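Local coordinates for methanol--corrinoid protein co-methyltransferase (Methanosarcina barkeri, PDB 2I2X) that transfers the methyl group of methanol to the cob(I)amide carried by its corrinoid partner MtaC, a zinc-dependent step of methanogenesis, at residues A[95-106]-A[148-159]. Residues are numbered along the deposited sequence; the frame is centred on the assembly and turned at random.
Sequences PSWGAEVAHAQK and EAFEQCAENGAD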
loop_
_atom_site.group_PDB
_atom_site.type_symbol
_atom_site.label_atom_id
_atom_site.label_comp_id
_atom_site.label_asym_id
_atom_site.label_seq_id
_atom_site.Cartn_x
_atom_site.Cartn_y
_atom_site.Cartn_z
ATOM N N PRO A 95 -6.795 21.275 -22.920
ATOM C CA PRO A 95 -6.641 19.979 -23.608
ATOM C C PRO A 95 -5.193 19.543 -23.936
ATOM O O PRO A 95 -4.867 18.362 -23.809
ATOM C CB PRO A 95 -7.479 20.152 -24.881
ATOM C CG PRO A 95 -8.543 21.128 -24.468
ATOM C CD PRO A 95 -7.906 22.070 -23.474
ATOM N N SER A 96 -4.337 20.471 -24.339
ATOM C CA SER A 96 -2.990 20.105 -24.788
ATOM C C SER A 96 -2.118 19.590 -23.608
ATOM O O SER A 96 -1.188 18.831 -23.806
ATOM C CB SER A 96 -2.324 21.271 -25.531
ATOM O OG SER A 96 -2.043 22.354 -24.633
ATOM N N TRP A 97 -2.451 19.995 -22.387
ATOM C CA TRP A 97 -1.794 19.454 -21.193
ATOM C C TRP A 97 -1.989 17.939 -21.068
ATOM O O TRP A 97 -1.023 17.173 -21.001
ATOM C CB TRP A 97 -2.303 20.151 -19.938
ATOM C CG TRP A 97 -1.745 21.540 -19.716
ATOM C CD1 TRP A 97 -1.604 22.543 -20.645
ATOM C CD2 TRP A 97 -1.290 22.081 -18.472
ATOM N NE1 TRP A 97 -1.065 23.652 -20.059
ATOM C CE2 TRP A 97 -0.863 23.401 -18.725
ATOM C CE3 TRP A 97 -1.173 21.567 -17.170
ATOM C CZ2 TRP A 97 -0.334 24.225 -17.718
ATOM C CZ3 TRP A 97 -0.655 22.396 -16.165
ATOM C CH2 TRP A 97 -0.233 23.706 -16.453
ATOM N N GLY A 98 -3.234 17.504 -21.050
ATOM C CA GLY A 98 -3.524 16.088 -21.062
ATOM C C GLY A 98 -2.896 15.385 -22.249
ATOM O O GLY A 98 -2.366 14.287 -22.102
ATOM N N ALA A 99 -2.937 16.010 -23.426
ATOM C CA ALA A 99 -2.332 15.397 -24.617
ATOM C C ALA A 99 -0.835 15.132 -24.412
ATOM O O ALA A 99 -0.312 14.098 -24.807
ATOM C CB ALA A 99 -2.540 16.277 -25.827
ATOM N N GLU A 100 -0.157 16.079 -23.787
ATOM C CA GLU A 100 1.273 16.011 -23.693
ATOM C C GLU A 100 1.710 15.054 -22.596
ATOM O O GLU A 100 2.725 14.375 -22.739
ATOM C CB GLU A 100 1.873 17.398 -23.500
ATOM C CG GLU A 100 1.957 18.181 -24.787
ATOM C CD GLU A 100 2.505 19.584 -24.576
ATOM O OE1 GLU A 100 3.631 19.733 -24.021
ATOM O OE2 GLU A 100 1.803 20.540 -24.979
ATOM N N VAL A 101 0.940 14.977 -21.521
ATOM C CA VAL A 101 1.154 13.901 -20.569
ATOM C C VAL A 101 0.957 12.546 -21.268
ATOM O O VAL A 101 1.774 11.636 -21.124
ATOM C CB VAL A 101 0.248 14.031 -19.332
ATOM C CG1 VAL A 101 0.368 12.787 -18.443
ATOM C CG2 VAL A 101 0.574 15.310 -18.553
ATOM N N ALA A 102 -0.102 12.437 -22.060
ATOM C CA ALA A 102 -0.387 11.193 -22.771
ATOM C C ALA A 102 0.812 10.822 -23.608
ATOM O O ALA A 102 1.215 9.663 -23.655
ATOM C CB ALA A 102 -1.630 11.335 -23.660
ATOM N N HIS A 103 1.397 11.818 -24.258
ATOM C CA HIS A 103 2.480 11.553 -25.189
ATOM C C HIS A 103 3.750 11.131 -24.449
ATOM O O HIS A 103 4.451 10.212 -24.864
ATOM C CB HIS A 103 2.728 12.758 -26.114
ATOM C CG HIS A 103 3.644 12.447 -27.252
ATOM N ND1 HIS A 103 5.014 12.594 -27.164
ATOM C CD2 HIS A 103 3.392 11.955 -28.492
ATOM C CE1 HIS A 103 5.562 12.225 -28.311
ATOM N NE2 HIS A 103 4.601 11.826 -29.129
ATOM N N ALA A 104 4.031 11.801 -23.347
ATOM C CA ALA A 104 5.216 11.501 -22.594
ATOM C C ALA A 104 5.133 10.100 -21.998
ATOM O O ALA A 104 6.140 9.382 -21.996
ATOM C CB ALA A 104 5.430 12.537 -21.521
ATOM N N GLN A 105 3.945 9.715 -21.505
ATOM C CA GLN A 105 3.705 8.359 -20.951
ATOM C C GLN A 105 3.865 7.263 -22.010
ATOM O O GLN A 105 4.609 6.299 -21.797
ATOM C CB GLN A 105 2.328 8.260 -20.301
ATOM C CG GLN A 105 2.133 9.134 -19.078
ATOM C CD GLN A 105 0.910 8.735 -18.261
ATOM O OE1 GLN A 105 1.008 7.921 -17.331
ATOM N NE2 GLN A 105 -0.236 9.319 -18.576
ATOM N N LYS A 106 3.197 7.422 -23.159
ATOM C CA LYS A 106 3.258 6.413 -24.234
ATOM C C LYS A 106 4.673 6.183 -24.769
ATOM O O LYS A 106 5.028 5.044 -25.137
ATOM C CB LYS A 106 2.316 6.747 -25.405
ATOM C CG LYS A 106 2.018 5.538 -26.304
ATOM C CD LYS A 106 1.446 4.402 -25.407
ATOM C CE LYS A 106 0.738 3.355 -26.175
ATOM N NZ LYS A 106 -0.596 3.836 -26.692
ATOM N N GLU A 148 -12.581 18.292 -26.750
ATOM C CA GLU A 148 -11.208 18.512 -27.194
ATOM C C GLU A 148 -10.244 17.735 -26.308
ATOM O O GLU A 148 -9.215 17.253 -26.781
ATOM C CB GLU A 148 -10.826 19.987 -27.107
ATOM C CG GLU A 148 -11.373 20.887 -28.175
ATOM C CD GLU A 148 -10.981 22.362 -27.971
ATOM O OE1 GLU A 148 -9.780 22.642 -27.715
ATOM O OE2 GLU A 148 -11.877 23.235 -28.088
ATOM N N ALA A 149 -10.560 17.628 -25.020
ATOM C CA ALA A 149 -9.710 16.856 -24.139
ATOM C C ALA A 149 -9.670 15.379 -24.580
ATOM O O ALA A 149 -8.579 14.791 -24.688
ATOM C CB ALA A 149 -10.120 17.010 -22.681
ATOM N N PHE A 150 -10.838 14.805 -24.866
ATOM C CA PHE A 150 -10.888 13.417 -25.293
ATOM C C PHE A 150 -10.120 13.278 -26.586
ATOM O O PHE A 150 -9.308 12.384 -26.722
ATOM C CB PHE A 150 -12.319 12.899 -25.499
ATOM C CG PHE A 150 -13.067 12.619 -24.235
ATOM C CD1 PHE A 150 -12.897 11.404 -23.553
ATOM C CD2 PHE A 150 -13.987 13.550 -23.738
ATOM C CE1 PHE A 150 -13.597 11.131 -22.381
ATOM C CE2 PHE A 150 -14.702 13.288 -22.545
ATOM C CZ PHE A 150 -14.492 12.071 -21.865
ATOM N N GLU A 151 -10.347 14.149 -27.551
ATOM C CA GLU A 151 -9.715 13.851 -28.822
ATOM C C GLU A 151 -8.207 14.144 -28.888
ATOM O O GLU A 151 -7.466 13.457 -29.587
ATOM C CB GLU A 151 -10.524 14.381 -29.997
ATOM C CG GLU A 151 -9.960 15.496 -30.773
ATOM C CD GLU A 151 -10.910 15.865 -31.925
ATOM O OE1 GLU A 151 -10.840 15.218 -33.007
ATOM O OE2 GLU A 151 -11.733 16.793 -31.725
ATOM N N GLN A 152 -7.761 15.137 -28.123
ATOM C CA GLN A 152 -6.356 15.471 -28.074
ATOM C C GLN A 152 -5.560 14.361 -27.405
ATOM O O GLN A 152 -4.491 13.995 -27.904
ATOM C CB GLN A 152 -6.130 16.800 -27.371
ATOM C CG GLN A 152 -6.557 18.006 -28.186
ATOM C CD GLN A 152 -5.692 18.180 -29.393
ATOM O OE1 GLN A 152 -4.455 18.206 -29.283
ATOM N NE2 GLN A 152 -6.325 18.285 -30.575
ATOM N N CYS A 153 -6.086 13.819 -26.299
ATOM C CA CYS A 153 -5.439 12.706 -25.599
ATOM C C CYS A 153 -5.443 11.474 -26.465
ATOM O O CYS A 153 -4.481 10.690 -26.464
ATOM C CB CYS A 153 -6.145 12.394 -24.297
ATOM S SG CYS A 153 -5.890 13.680 -23.085
ATOM N N ALA A 154 -6.519 11.317 -27.236
ATOM C CA ALA A 154 -6.662 10.150 -28.098
ATOM C C ALA A 154 -5.718 10.233 -29.276
ATOM O O ALA A 154 -5.362 9.231 -29.854
ATOM C CB ALA A 154 -8.075 10.025 -28.572
ATOM N N GLU A 155 -5.308 11.439 -29.628
ATOM C CA GLU A 155 -4.431 11.631 -30.765
ATOM C C GLU A 155 -2.983 11.553 -30.356
ATOM O O GLU A 155 -2.107 11.519 -31.213
ATOM C CB GLU A 155 -4.725 12.968 -31.453
ATOM C CG GLU A 155 -5.747 12.803 -32.574
ATOM C CD GLU A 155 -6.369 14.118 -33.078
ATOM O OE1 GLU A 155 -5.879 15.239 -32.775
ATOM O OE2 GLU A 155 -7.375 14.010 -33.800
ATOM N N ASN A 156 -2.733 11.495 -29.048
ATOM C CA ASN A 156 -1.391 11.638 -28.511
ATOM C C ASN A 156 -0.937 10.534 -27.577
ATOM O O ASN A 156 -0.032 10.737 -26.779
ATOM C CB ASN A 156 -1.280 12.997 -27.832
ATOM C CG ASN A 156 -1.154 14.133 -28.839
ATOM O OD1 ASN A 156 -2.130 14.821 -29.158
ATOM N ND2 ASN A 156 0.054 14.319 -29.362
ATOM N N GLY A 157 -1.566 9.368 -27.666
ATOM C CA GLY A 157 -1.094 8.198 -26.930
ATOM C C GLY A 157 -2.081 7.460 -26.026
ATOM O O GLY A 157 -1.816 6.304 -25.649
ATOM N N ALA A 158 -3.204 8.104 -25.674
ATOM C CA ALA A 158 -4.229 7.409 -24.900
ATOM C C ALA A 158 -4.911 6.337 -25.739
ATOM O O ALA A 158 -5.287 6.576 -26.882
ATOM C CB ALA A 158 -5.230 8.369 -24.281
ATOM N N ASP A 159 -5.017 5.141 -25.155
ATOM C CA ASP A 159 -5.587 3.967 -25.802
ATOM C C ASP A 159 -7.059 3.799 -25.410
ATOM O O ASP A 159 -7.896 3.425 -26.236
ATOM C CB ASP A 159 -4.802 2.725 -25.374
ATOM C CG ASP A 159 -3.352 2.742 -25.847
ATOM O OD1 ASP A 159 -2.443 2.682 -24.995
ATOM O OD2 ASP A 159 -3.101 2.804 -27.069
#
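Lys106 and Asp159 form the polar end of this contact. The ammonium NZ sits in the fork of the carboxylate, 2.7 Å from Asp159 OD2 and 2.8 Å from Asp159 OD1, on the syn side of both and 23° out of the carboxylate plane. A third bond goes from NZ to Gly157 O at 2.9 Å, with a C=O...N angle of 139°. The lysine chain leaves with CG anti to its backbone N (chi1 -162°), then bends at chi2 and again at chi4; its methylenes pass over Gly157 before NZ reaches the acid. Asp159 OD1 also accepts from Leu122 N of strand 119-126, tying the salt bridge to the sheet. A methionine in place of Lys106 would probably still cover Gly157 but leave the carboxylate without its countercharge and Gly157 O without this donor.

Where helix 143-155 ends, Cys153 O takes two backbone donors, Ala158 N and Asn156 N, from opposite faces of its carbonyl plane. The turn beyond puts Gly157 against helix 95-116 at a positive phi; a CB there would clash with Ala102 O and Lys106 CB. Asn156 O lies over Ala102 and His103, but the angle to His103 N is poor, and that amide is already bonded to Ala99 O within its own helix.

Farther along the helices the contact is van der Waals: the small residues Gly98, Ala99 and Cys153 set the spacing, with Pro95 and the methylenes of Gln152 and Glu148 beside them. Cys153 SG rests 3.5 Å from Gly98 C, Ala99 CB meets Gln152 CB at 3.9 Å, and Pro95 CG lies against Glu148 CB. The helix axes approach to 7.8 Å and run nearly parallel, as expected of neighbouring outer helices in a TIM barrel; here they follow strands 80-86 and 119-126, and the turn leads into strand 160-163.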